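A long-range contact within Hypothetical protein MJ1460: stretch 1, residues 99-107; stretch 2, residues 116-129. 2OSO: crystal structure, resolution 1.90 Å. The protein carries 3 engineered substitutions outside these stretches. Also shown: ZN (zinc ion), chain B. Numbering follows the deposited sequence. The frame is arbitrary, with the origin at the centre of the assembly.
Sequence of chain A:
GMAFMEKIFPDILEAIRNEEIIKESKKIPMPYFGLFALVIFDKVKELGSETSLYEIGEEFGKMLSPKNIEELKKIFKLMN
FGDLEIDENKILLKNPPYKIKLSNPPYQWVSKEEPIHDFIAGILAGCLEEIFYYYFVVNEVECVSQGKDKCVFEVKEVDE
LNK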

ATOM      1  N   LYS A  99      -8.047   7.989  25.746  1.00 28.00           N
ATOM      2  CA  LYS A  99      -8.321   8.660  24.500  1.00 29.51           C
ATOM      3  C   LYS A  99      -7.009   9.094  23.943  1.00 29.14           C
ATOM      4  O   LYS A  99      -6.153   9.569  24.677  1.00 29.58           O
ATOM      5  CB  LYS A  99      -9.229   9.875  24.690  1.00 29.38           C
ATOM      6  CG  LYS A  99     -10.664   9.486  25.034  1.00 32.19           C
ATOM      7  CD  LYS A  99     -11.617  10.583  24.658  1.00 33.98           C
ATOM      8  CE  LYS A  99     -12.926  10.541  25.453  1.00 36.57           C
ATOM      9  NZ  LYS A  99     -13.837   9.465  25.007  1.00 38.46           N
ATOM     10  N   ILE A 100      -6.859   8.913  22.644  1.00 29.11           N
ATOM     11  CA  ILE A 100      -5.709   9.409  21.914  1.00 31.07           C
ATOM     12  C   ILE A 100      -6.191  10.091  20.630  1.00 29.09           C
ATOM     13  O   ILE A 100      -7.260   9.795  20.104  1.00 28.43           O
ATOM     14  CB  ILE A 100      -4.670   8.270  21.633  1.00 32.61           C
ATOM     15  CG1 ILE A 100      -5.175   7.233  20.683  1.00 33.64           C
ATOM     16  CG2 ILE A 100      -4.343   7.512  22.895  1.00 33.32           C
ATOM     17  CD1 ILE A 100      -4.239   5.949  20.717  1.00 34.45           C
ATOM     18  N   LYS A 101      -5.403  11.029  20.134  1.00 27.80           N
ATOM     19  CA  LYS A 101      -5.836  11.817  18.999  1.00 26.53           C
ATOM     20  C   LYS A 101      -4.816  11.720  17.875  1.00 26.41           C
ATOM     21  O   LYS A 101      -3.621  11.521  18.098  1.00 24.50           O
ATOM     22  CB  LYS A 101      -6.072  13.263  19.403  1.00 25.33           C
ATOM     23  CG  LYS A 101      -7.088  13.501  20.580  1.00 25.53           C
ATOM     24  CD  LYS A 101      -7.622  14.968  20.512  1.00 25.65           C
ATOM     25  CE  LYS A 101      -8.435  15.459  21.752  1.00 24.15           C
ATOM     26  NZ  LYS A 101      -8.708  16.970  21.722  1.00 22.49           N
ATOM     27  N   LEU A 102      -5.300  11.869  16.656  1.00 27.81           N
ATOM     28  CA  LEU A 102      -4.438  12.044  15.507  1.00 28.11           C
ATOM     29  C   LEU A 102      -4.675  13.380  14.714  1.00 27.36           C
ATOM     30  O   LEU A 102      -5.806  13.760  14.336  1.00 27.63           O
ATOM     31  CB  LEU A 102      -4.512  10.793  14.629  1.00 28.23           C
ATOM     32  CG  LEU A 102      -3.603  10.715  13.398  1.00 26.91           C
ATOM     33  CD1 LEU A 102      -2.104  10.508  13.711  1.00 28.31           C
ATOM     34  CD2 LEU A 102      -4.153   9.570  12.522  1.00 28.84           C
ATOM     35  N   SER A 103      -3.590  14.141  14.576  1.00 28.99           N
ATOM     36  CA  SER A 103      -3.551  15.383  13.782  1.00 29.74           C
ATOM     37  C   SER A 103      -2.912  15.128  12.413  1.00 29.30           C
ATOM     38  O   SER A 103      -1.959  14.371  12.315  1.00 29.09           O
ATOM     39  CB  SER A 103      -2.675  16.430  14.472  1.00 32.02           C
ATOM     40  OG  SER A 103      -3.463  17.247  15.293  1.00 36.96           O
ATOM     41  N   ASN A 104      -3.399  15.820  11.386  1.00 29.82           N
ATOM     42  CA  ASN A 104      -2.882  15.692   9.987  1.00 28.64           C
ATOM     43  C   ASN A 104      -2.869  14.241   9.443  1.00 27.44           C
ATOM     44  O   ASN A 104      -1.829  13.754   8.941  1.00 25.29           O
ATOM     45  CB  ASN A 104      -1.491  16.361   9.895  1.00 30.16           C
ATOM     46  CG  ASN A 104      -1.075  16.705   8.465  1.00 32.84           C
ATOM     47  OD1 ASN A 104      -1.904  16.990   7.597  1.00 34.64           O
ATOM     48  ND2 ASN A 104       0.224  16.658   8.214  1.00 33.77           N
ATOM     49  N   PRO A 105      -4.020  13.542   9.530  1.00 25.38           N
ATOM     50  CA  PRO A 105      -4.132  12.144   9.115  1.00 25.64           C
ATOM     51  C   PRO A 105      -4.239  12.054   7.577  1.00 25.77           C
ATOM     52  O   PRO A 105      -4.318  13.078   6.918  1.00 25.78           O
ATOM     53  CB  PRO A 105      -5.422  11.694   9.756  1.00 25.07           C
ATOM     54  CG  PRO A 105      -6.291  12.962   9.627  1.00 25.11           C
ATOM     55  CD  PRO A 105      -5.333  14.093   9.914  1.00 25.63           C
ATOM     56  N   PRO A 106      -4.172  10.846   7.010  1.00 25.82           N
ATOM     57  CA  PRO A 106      -4.459  10.739   5.580  1.00 26.71           C
ATOM     58  C   PRO A 106      -5.949  10.934   5.275  1.00 26.88           C
ATOM     59  O   PRO A 106      -6.781  11.002   6.191  1.00 24.41           O
ATOM     60  CB  PRO A 106      -3.989   9.306   5.217  1.00 27.37           C
ATOM     61  CG  PRO A 106      -3.424   8.735   6.406  1.00 28.53           C
ATOM     62  CD  PRO A 106      -3.726   9.562   7.591  1.00 27.41           C
ATOM     63  N   TYR A 107      -6.253  11.035   3.984  1.00 28.17           N
ATOM     64  CA  TYR A 107      -7.604  11.068   3.475  1.00 29.71           C
ATOM     65  C   TYR A 107      -8.389  12.295   3.897  1.00 28.18           C
ATOM     66  O   TYR A 107      -9.569  12.174   4.113  1.00 26.19           O
ATOM     67  CB  TYR A 107      -8.391   9.837   3.920  1.00 33.89           C
ATOM     68  CG  TYR A 107      -7.803   8.552   3.444  1.00 35.24           C
ATOM     69  CD1 TYR A 107      -7.627   8.334   2.087  1.00 36.60           C
ATOM     70  CD2 TYR A 107      -7.486   7.539   4.322  1.00 36.01           C
ATOM     71  CE1 TYR A 107      -7.115   7.170   1.622  1.00 36.66           C
ATOM     72  CE2 TYR A 107      -6.975   6.336   3.868  1.00 36.20           C
ATOM     73  CZ  TYR A 107      -6.797   6.165   2.494  1.00 35.99           C
ATOM     74  OH  TYR A 107      -6.262   5.005   1.953  1.00 37.51           O
ATOM     75  N   ILE A 116     -13.477   7.224   9.466  1.00 23.94           N
ATOM     76  CA  ILE A 116     -12.975   6.447   8.311  1.00 22.19           C
ATOM     77  C   ILE A 116     -11.687   5.658   8.542  1.00 21.49           C
ATOM     78  O   ILE A 116     -11.338   4.910   7.705  1.00 23.55           O
ATOM     79  CB  ILE A 116     -12.854   7.271   6.982  1.00 20.47           C
ATOM     80  CG1 ILE A 116     -11.862   8.461   7.093  1.00 21.58           C
ATOM     81  CG2 ILE A 116     -14.307   7.855   6.569  1.00 18.80           C
ATOM     82  CD1 ILE A 116     -11.462   9.071   5.788  1.00 21.04           C
ATOM     83  N   HIS A 117     -11.003   5.870   9.650  1.00 20.38           N
ATOM     84  CA  HIS A 117      -9.612   5.485   9.767  1.00 22.38           C
ATOM     85  C   HIS A 117      -9.561   4.141  10.518  1.00 22.21           C
ATOM     86  O   HIS A 117      -8.887   4.017  11.538  1.00 22.15           O
ATOM     87  CB  HIS A 117      -8.802   6.577  10.432  1.00 20.57           C
ATOM     88  CG  HIS A 117      -8.546   7.765   9.562  1.00 22.20           C
ATOM     89  ND1 HIS A 117      -9.196   8.973   9.724  1.00 26.29           N
ATOM     90  CD2 HIS A 117      -7.833   7.883   8.420  1.00 21.74           C
ATOM     91  CE1 HIS A 117      -8.788   9.823   8.794  1.00 25.80           C
ATOM     92  NE2 HIS A 117      -7.967   9.179   7.983  1.00 23.71           N
ATOM     93  N   ASP A 118     -10.248   3.139   9.945  1.00 22.51           N
ATOM     94  CA  ASP A 118     -10.311   1.773  10.496  1.00 21.87           C
ATOM     95  C   ASP A 118      -8.938   1.064  10.513  1.00 23.10           C
ATOM     96  O   ASP A 118      -8.651   0.351  11.475  1.00 22.34           O
ATOM     97  CB  ASP A 118     -11.217   0.860   9.688  1.00 23.02           C
ATOM     98  CG  ASP A 118     -12.672   1.160   9.842  1.00 26.52           C
ATOM     99  OD1 ASP A 118     -13.039   2.224  10.377  1.00 28.56           O
ATOM    100  OD2 ASP A 118     -13.437   0.303   9.372  1.00 28.30           O
ATOM    101  N   PHE A 119      -8.186   1.186   9.418  1.00 22.99           N
ATOM    102  CA  PHE A 119      -6.794   0.655   9.341  1.00 22.68           C
ATOM    103  C   PHE A 119      -5.911   1.261  10.435  1.00 24.14           C
ATOM    104  O   PHE A 119      -5.263   0.528  11.187  1.00 26.99           O
ATOM    105  CB  PHE A 119      -6.216   0.863   7.925  1.00 22.62           C
ATOM    106  CG  PHE A 119      -4.805   0.414   7.764  1.00 23.13           C
ATOM    107  CD1 PHE A 119      -4.474  -0.926   7.933  1.00 21.74           C
ATOM    108  CD2 PHE A 119      -3.819   1.289   7.351  1.00 21.74           C
ATOM    109  CE1 PHE A 119      -3.155  -1.334   7.796  1.00 23.22           C
ATOM    110  CE2 PHE A 119      -2.513   0.841   7.185  1.00 23.66           C
ATOM    111  CZ  PHE A 119      -2.211  -0.482   7.379  1.00 23.85           C
ATOM    112  N   ILE A 120      -5.924   2.585  10.590  1.00 23.14           N
ATOM    113  CA  ILE A 120      -5.140   3.255  11.655  1.00 23.06           C
ATOM    114  C   ILE A 120      -5.574   2.780  13.080  1.00 23.23           C
ATOM    115  O   ILE A 120      -4.747   2.518  13.966  1.00 23.76           O
ATOM    116  CB  ILE A 120      -5.215   4.837  11.532  1.00 22.41           C
ATOM    117  CG1 ILE A 120      -4.343   5.350  10.356  1.00 23.88           C
ATOM    118  CG2 ILE A 120      -4.862   5.476  12.903  1.00 22.62           C
ATOM    119  CD1 ILE A 120      -4.459   6.854  10.022  1.00 21.72           C
ATOM    120  N   ALA A 121      -6.867   2.592  13.279  1.00 22.25           N
ATOM    121  CA  ALA A 121      -7.420   2.173  14.569  1.00 21.60           C
ATOM    122  C   ALA A 121      -6.912   0.767  14.909  1.00 22.22           C
ATOM    123  O   ALA A 121      -6.518   0.517  16.041  1.00 23.46           O
ATOM    124  CB  ALA A 121      -9.002   2.254  14.581  1.00 20.46           C
ATOM    125  N   GLY A 122      -6.847  -0.108  13.905  1.00 21.69           N
ATOM    126  CA  GLY A 122      -6.271  -1.444  14.053  1.00 23.05           C
ATOM    127  C   GLY A 122      -4.813  -1.360  14.388  1.00 23.13           C
ATOM    128  O   GLY A 122      -4.271  -2.112  15.273  1.00 25.60           O
ATOM    129  N   ILE A 123      -4.115  -0.520  13.640  1.00 24.09           N
ATOM    130  CA  ILE A 123      -2.660  -0.355  13.896  1.00 23.29           C
ATOM    131  C   ILE A 123      -2.431   0.003  15.378  1.00 24.80           C
ATOM    132  O   ILE A 123      -1.579  -0.562  16.049  1.00 22.85           O
ATOM    133  CB  ILE A 123      -2.034   0.705  13.050  1.00 22.74           C
ATOM    134  CG1 ILE A 123      -1.957   0.232  11.572  1.00 21.95           C
ATOM    135  CG2 ILE A 123      -0.584   0.963  13.553  1.00 21.91           C
ATOM    136  CD1 ILE A 123      -1.489   1.372  10.629  1.00 23.17           C
ATOM    137  N   LEU A 124      -3.227   0.919  15.870  1.00 22.87           N
ATOM    138  CA  LEU A 124      -3.100   1.435  17.243  1.00 23.91           C
ATOM    139  C   LEU A 124      -3.375   0.342  18.258  1.00 23.37           C
ATOM    140  O   LEU A 124      -2.656   0.218  19.235  1.00 26.08           O
ATOM    141  CB  LEU A 124      -4.037   2.626  17.453  1.00 24.00           C
ATOM    142  CG  LEU A 124      -3.568   3.942  16.836  1.00 24.06           C
ATOM    143  CD1 LEU A 124      -4.700   4.962  16.952  1.00 22.86           C
ATOM    144  CD2 LEU A 124      -2.269   4.446  17.440  1.00 24.34           C
ATOM    145  N   ALA A 125      -4.364  -0.501  17.993  1.00 23.64           N
ATOM    146  CA  ALA A 125      -4.655  -1.617  18.878  1.00 23.30           C
ATOM    147  C   ALA A 125      -3.500  -2.592  18.940  1.00 25.66           C
ATOM    148  O   ALA A 125      -3.151  -3.089  20.022  1.00 22.10           O
ATOM    149  CB  ALA A 125      -5.944  -2.361  18.433  1.00 23.10           C
ATOM    150  N   GLY A 126      -2.926  -2.877  17.761  1.00 24.73           N
ATOM    151  CA  GLY A 126      -1.843  -3.814  17.660  1.00 25.58           C
ATOM    152  C   GLY A 126      -0.580  -3.312  18.314  1.00 24.22           C
ATOM    153  O   GLY A 126       0.126  -4.083  18.994  1.00 26.79           O
ATOM    154  N   CYS A 127      -0.251  -2.038  18.079  1.00 22.94           N
ATOM    155  CA  CYS A 127       0.934  -1.417  18.670  1.00 23.28           C
ATOM    156  C   CYS A 127       0.867  -1.303  20.198  1.00 23.50           C
ATOM    157  O   CYS A 127       1.844  -1.548  20.885  1.00 24.16           O
ATOM    158  CB  CYS A 127       1.218  -0.040  18.081  1.00 22.88           C
ATOM    159  SG  CYS A 127       1.765  -0.079  16.377  1.00 26.74           S
ATOM    160  N   LEU A 128      -0.293  -0.934  20.704  1.00 22.06           N
ATOM    161  CA  LEU A 128      -0.524  -0.811  22.150  1.00 22.00           C
ATOM    162  C   LEU A 128      -0.451  -2.144  22.868  1.00 21.83           C
ATOM    163  O   LEU A 128       0.011  -2.196  24.010  1.00 25.50           O
ATOM    164  CB  LEU A 128      -1.878  -0.182  22.420  1.00 19.44           C
ATOM    165  CG  LEU A 128      -1.926   1.322  22.095  1.00 21.27           C
ATOM    166  CD1 LEU A 128      -3.408   1.796  22.123  1.00 22.27           C
ATOM    167  CD2 LEU A 128      -1.062   2.121  23.042  1.00 24.28           C
ATOM    168  N   GLU A 129      -0.916  -3.209  22.232  1.00 23.10           N
ATOM    169  CA  GLU A 129      -0.628  -4.569  22.750  1.00 23.36           C
ATOM    170  C   GLU A 129       0.875  -4.947  22.795  1.00 24.80           C
ATOM    171  O   GLU A 129       1.373  -5.532  23.795  1.00 23.94           O
ATOM    172  CB  GLU A 129      -1.434  -5.612  21.979  1.00 23.90           C
ATOM    173  CG  GLU A 129      -1.163  -7.051  22.446  1.00 25.38           C
ATOM    174  CD  GLU A 129      -1.931  -8.128  21.699  1.00 26.68           C
ATOM    175  OE1 GLU A 129      -3.026  -7.869  21.174  1.00 26.28           O
ATOM    176  OE2 GLU A 129      -1.406  -9.277  21.649  1.00 27.80           O
TER
HETATM  177 ZN    ZN B 163     -10.228   9.798  11.294  1.00 23.35          ZN

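The imidazole of His117 works in two directions at once. Its ND1 coordinates the zinc ion at 2.0 Å, the remaining three ligand atoms coming from elsewhere in the structure, while its NE2 donates a hydrogen bond to the backbone carbonyl of the other stretch, with His117 NE2 2.8 Å from Pro106 O and an N-H...O angle of 153°. Because ND1 is occupied by the metal, the proton of the neutral ring resides on NE2, and the carbonyl oxygen, lying near the ring plane at its edge, is well placed to receive it. The bond thereby ties a metal ligand to the loop that follows strand 99-103, and it is the one hydrogen bond between the two stretches.

Pro105 and Tyr107 also pack against the imidazole. Pro105 CB approaches His117 CE1 to 4.0 Å, and Tyr107 CD2 lies 4.0 Å from His117 NE2, which sits at the edge of the tyrosine ring, near its plane. Beside them, Ile116 CD1 reaches Tyr107 CB at 3.7 Å. His117 is also the N-cap residue of helix 118-129, and its carbonyl oxygen accepts the first i to i+4 bond of that helix, from Ala121 N to His117 O at 3.0 Å. The residue thus joins zinc, loop and helix start in one place.

Beyond the histidine the contact is made by aliphatic side chains. The strand and the helix run at 132° between their N-to-C directions, with a closest approach of 11.6 Å between axes, so side chains rather than backbones bridge the gap. Ile120, Leu124 and Leu128, spaced four residues apart, recur on one side of the helix and direct their CA-to-CB bonds toward the other stretch. Alternation does the same on the strand: Ile100 and Leu102 point toward the helix, whereas the intervening Lys101 points away and is exposed.

Ile120 CD1 is shared between strand and loop, lying 3.7 Å from Leu102 CD2 and 3.7 Å from Pro106 CD. Farther along, Ile100 CD1 packs against Leu124 CD1 at 3.9 Å and is more loosely placed against Leu128 CD1, at 4.5 Å. The order of partners is reversed between the two segments, consistent with the 132° between their directions: Ile100 meets Leu124 and Leu128, whereas Leu102 and the loop after the strand meet Ile120, His117 and Ile116. Together the two stretches bury 358 Å², a modest area in which all the contacting residues are buried in the assembly.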